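Local atomic coordinates of ubiquitin-conjugating enzyme E2-21 kDa (Pichia angusta, PDB entry 5NL8), a protein that accepts activated ubiquitin from an E1 enzyme as a thioester and passes it to protein substrates, probably serving peroxisome biogenesis. Residues E7-L10 / L11-R15; D41-F44 / R45-A48. All blocks are in the same frame, centred on the assembly; numbering follows the deposited sequence.

Contact 1 of 2, residues E7-L10 / L11-R15; sequences EKRL and LKEYR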
# COMPACT_ATOMS: atom_id res chain seq x y z
N GLU A 7 5.07 -22.53 -1.36
CA GLU A 7 4.95 -22.01 -2.71
C GLU A 7 3.58 -22.34 -3.29
O GLU A 7 2.99 -21.54 -4.02
CB GLU A 7 6.05 -22.57 -3.61
CG GLU A 7 7.42 -21.94 -3.39
CD GLU A 7 8.50 -22.59 -4.23
OE1 GLU A 7 8.90 -23.73 -3.91
OE2 GLU A 7 8.94 -21.96 -5.21
N LYS A 8 3.07 -23.52 -2.96
CA LYS A 8 1.76 -23.95 -3.42
C LYS A 8 0.68 -23.05 -2.84
O LYS A 8 -0.24 -22.62 -3.55
CB LYS A 8 1.51 -25.41 -3.04
CG LYS A 8 0.62 -26.16 -4.01
CD LYS A 8 0.40 -27.59 -3.55
CE LYS A 8 -1.08 -27.94 -3.52
NZ LYS A 8 -1.86 -27.03 -2.64
N ARG A 9 0.80 -22.76 -1.55
CA ARG A 9 -0.13 -21.86 -0.87
C ARG A 9 -0.10 -20.46 -1.47
O ARG A 9 -1.15 -19.89 -1.80
CB ARG A 9 0.21 -21.79 0.62
CG ARG A 9 -0.85 -21.10 1.46
CD ARG A 9 -0.48 -21.11 2.94
NE ARG A 9 -1.62 -20.78 3.79
CZ ARG A 9 -1.93 -19.56 4.19
NH1 ARG A 9 -1.19 -18.52 3.82
NH2 ARG A 9 -2.98 -19.36 4.97
N LEU A 10 1.11 -19.92 -1.63
CA LEU A 10 1.29 -18.59 -2.20
C LEU A 10 0.69 -18.50 -3.60
O LEU A 10 0.02 -17.52 -3.95
CB LEU A 10 2.78 -18.23 -2.24
CG LEU A 10 3.39 -17.82 -0.90
CD1 LEU A 10 4.90 -17.99 -0.92
CD2 LEU A 10 3.01 -16.39 -0.56
N LEU A 11 0.93 -19.54 -4.40
CA LEU A 11 0.38 -19.59 -5.75
C LEU A 11 -1.14 -19.60 -5.70
O LEU A 11 -1.80 -18.85 -6.43
CB LEU A 11 0.90 -20.81 -6.50
CG LEU A 11 0.29 -21.02 -7.89
CD1 LEU A 11 0.63 -19.87 -8.82
CD2 LEU A 11 0.74 -22.34 -8.49
N LYS A 12 -1.70 -20.44 -4.83
CA LYS A 12 -3.16 -20.54 -4.72
C LYS A 12 -3.77 -19.20 -4.36
O LYS A 12 -4.77 -18.78 -4.95
CB LYS A 12 -3.55 -21.60 -3.68
CG LYS A 12 -5.01 -21.99 -3.73
CD LYS A 12 -5.27 -23.27 -2.95
CE LYS A 12 -4.36 -24.39 -3.43
NZ LYS A 12 -4.96 -25.14 -4.57
N GLU A 13 -3.17 -18.51 -3.39
CA GLU A 13 -3.67 -17.20 -2.98
C GLU A 13 -3.58 -16.18 -4.12
O GLU A 13 -4.52 -15.40 -4.35
CB GLU A 13 -2.88 -16.69 -1.77
CG GLU A 13 -3.02 -17.55 -0.53
CD GLU A 13 -2.18 -17.04 0.62
OE1 GLU A 13 -1.75 -15.86 0.57
OE2 GLU A 13 -1.95 -17.80 1.58
N TYR A 14 -2.46 -16.20 -4.83
CA TYR A 14 -2.24 -15.31 -5.97
C TYR A 14 -3.32 -15.51 -7.03
O TYR A 14 -3.92 -14.54 -7.51
CB TYR A 14 -0.85 -15.53 -6.57
CG TYR A 14 -0.56 -14.74 -7.83
CD1 TYR A 14 -0.95 -13.41 -7.96
CD2 TYR A 14 0.12 -15.32 -8.89
CE1 TYR A 14 -0.67 -12.69 -9.11
CE2 TYR A 14 0.40 -14.61 -10.05
CZ TYR A 14 0.00 -13.29 -10.15
OH TYR A 14 0.27 -12.58 -11.30
N ARG A 15 -3.57 -16.77 -7.39
CA ARG A 15 -4.59 -17.09 -8.37
C ARG A 15 -5.97 -16.68 -7.88
O ARG A 15 -6.81 -16.21 -8.66
CB ARG A 15 -4.57 -18.58 -8.70
CG ARG A 15 -3.27 -19.07 -9.33
CD ARG A 15 -3.41 -20.47 -9.90
NE ARG A 15 -4.36 -20.50 -11.02
CZ ARG A 15 -5.64 -20.86 -10.91
NH1 ARG A 15 -6.13 -21.24 -9.73
NH2 ARG A 15 -6.42 -20.86 -11.98
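The E13 carboxylate is gripped at both oxygens. OE2 forms a salt bridge with R9 NH1, one helical turn earlier; their separation of 2.5 Å is short for this off-plane placing, and its exact value doubtful. OE1 accepts hydrogen bonds from the backbone N of L135 and the hydroxyl of Y73, with a weak third from T134 OG1. OE2 sits over a face of the R9 guanidinium, 3.1 Å from CZ, and the two planes stand 82° apart, unlike a fork of paired in-plane bonds. R9 gets there by an extended chain whose CG is anti to its backbone N (chi1 -169°), and its NH2 also makes a weak bond to W133 O. E13 is buried, so its charge is likely to be offset by R9 and the surrounding donors. The same two residues are also joined along the backbone, E13 N donating to R9 O at 2.9 Å. On another side of the helix, K8 and K12 run alongside each other, their NZ atoms 4.1 Å apart, a like-charge pair whose repulsion solvent is likely to screen, since both are exposed. L11 N to E7 O and Y14 N to L10 O continue the i to i+4 ladder of the N-terminal helix (6-21) of the ubiquitin-conjugating fold.

Contact 2 of 2, residues D41-F44 / R45-A48; sequences DGLF and RWSA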
# COMPACT_ATOMS: atom_id res chain seq x y z
N ASP A 41 10.69 -13.22 -10.56
CA ASP A 41 10.35 -14.56 -11.02
C ASP A 41 10.11 -15.54 -9.86
O ASP A 41 10.10 -16.75 -10.06
CB ASP A 41 11.46 -15.11 -11.93
CG ASP A 41 12.80 -15.18 -11.22
OD1 ASP A 41 12.98 -14.47 -10.20
OD2 ASP A 41 13.69 -15.94 -11.67
N GLY A 42 9.91 -15.00 -8.66
CA GLY A 42 9.72 -15.82 -7.48
C GLY A 42 8.45 -15.48 -6.73
O GLY A 42 7.88 -14.40 -6.91
N LEU A 43 8.02 -16.39 -5.86
CA LEU A 43 6.76 -16.24 -5.14
C LEU A 43 6.95 -15.59 -3.77
O LEU A 43 6.00 -15.49 -3.00
CB LEU A 43 6.09 -17.61 -4.98
CG LEU A 43 5.58 -18.27 -6.26
CD1 LEU A 43 5.28 -19.74 -6.03
CD2 LEU A 43 4.34 -17.55 -6.78
N PHE A 44 8.17 -15.16 -3.48
CA PHE A 44 8.49 -14.63 -2.16
C PHE A 44 8.71 -13.13 -2.15
O PHE A 44 9.01 -12.55 -1.10
CB PHE A 44 9.72 -15.35 -1.60
CG PHE A 44 9.45 -16.76 -1.18
CD1 PHE A 44 9.55 -17.80 -2.09
CD2 PHE A 44 9.06 -17.05 0.12
CE1 PHE A 44 9.29 -19.10 -1.70
CE2 PHE A 44 8.80 -18.35 0.51
CZ PHE A 44 8.92 -19.37 -0.40
N ARG A 45 8.58 -12.50 -3.31
CA ARG A 45 8.58 -11.04 -3.39
C ARG A 45 7.52 -10.57 -4.38
O ARG A 45 7.47 -11.04 -5.52
CB ARG A 45 9.97 -10.52 -3.77
CG ARG A 45 10.99 -10.61 -2.64
CD ARG A 45 12.37 -10.14 -3.07
NE ARG A 45 12.47 -8.69 -3.10
CZ ARG A 45 13.45 -8.02 -3.71
NH1 ARG A 45 14.42 -8.68 -4.33
NH2 ARG A 45 13.47 -6.69 -3.69
N TRP A 46 6.68 -9.65 -3.92
CA TRP A 46 5.49 -9.21 -4.65
C TRP A 46 5.40 -7.71 -4.86
O TRP A 46 5.85 -6.92 -4.03
CB TRP A 46 4.23 -9.67 -3.92
CG TRP A 46 4.15 -11.14 -3.79
CD1 TRP A 46 4.72 -11.92 -2.82
CD2 TRP A 46 3.46 -12.03 -4.67
NE1 TRP A 46 4.43 -13.24 -3.05
CE2 TRP A 46 3.66 -13.34 -4.17
CE3 TRP A 46 2.70 -11.86 -5.82
CZ2 TRP A 46 3.11 -14.46 -4.79
CZ3 TRP A 46 2.16 -12.97 -6.44
CH2 TRP A 46 2.37 -14.26 -5.92
N SER A 47 4.80 -7.33 -5.98
CA SER A 47 4.43 -5.95 -6.27
C SER A 47 2.91 -5.83 -6.29
O SER A 47 2.23 -6.65 -6.92
CB SER A 47 5.02 -5.51 -7.60
OG SER A 47 4.53 -4.24 -7.98
N ALA A 48 2.38 -4.82 -5.61
CA ALA A 48 0.93 -4.60 -5.61
C ALA A 48 0.57 -3.15 -5.90
O ALA A 48 1.41 -2.26 -5.79
CB ALA A 48 0.33 -5.03 -4.27
O HOH W 1 9.57 -12.33 -7.56
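The loop joining strands 33-38 and 45-51, the first two of the antiparallel UBC sheet, is tied to the start of the second strand by the W46 indole. Its NE1 reaches L43 O at 2.7 Å, but the N-H points poorly at the oxygen (128°), and the hydrogen bond is weak. Next to it, the benzo part of the indole lies beside the L43 side chain: L43 CD2 lies 3.9 Å from both W46 CZ2 and W46 CH2. The indole turns back toward the loop because W46 CG is anti to its own carbonyl carbon (chi1 -61°). Replacing W46 with an alanine would probably deprive L43 O of this donor and the L43 methyl of its flat neighbour, opening a gap between loop and strand. A water links loop to strand, accepting from G42 N at 2.9 Å and donating to R45 O at 3.2 Å. R45 NH2 forms a salt bridge with E66 on the adjacent strand 62-68. The direct polar links here are thus one weak indole bond and one water bridge, beside an apolar contact of the buried indole; the backbone pairing of F44 with I69 and of R45 with L39 holds the turn as well.

How the contacts relate
Contact 1 precedes contact 2 along the chain, and their centres lie 11 Å apart, where the N-terminal helix packs on the loop and strand of 41-48. The rings of Y14 and W46 meet in a T-shaped stack, Y14 CD1 coming to 3.5 Å from W46 CZ3. A turn earlier on the helix, L10 CD1 packs 3.4 Å from L43 O, the carbonyl oxygen that W46 also engages. Nearer the helix start, E7 CG lies 3.8 Å from F44 CE1, and L43 CD1 touches E7 O. The helix and the beginning of strand 45-51 thus share one packed surface, away from C121, the predicted ubiquitin-thioester cysteine.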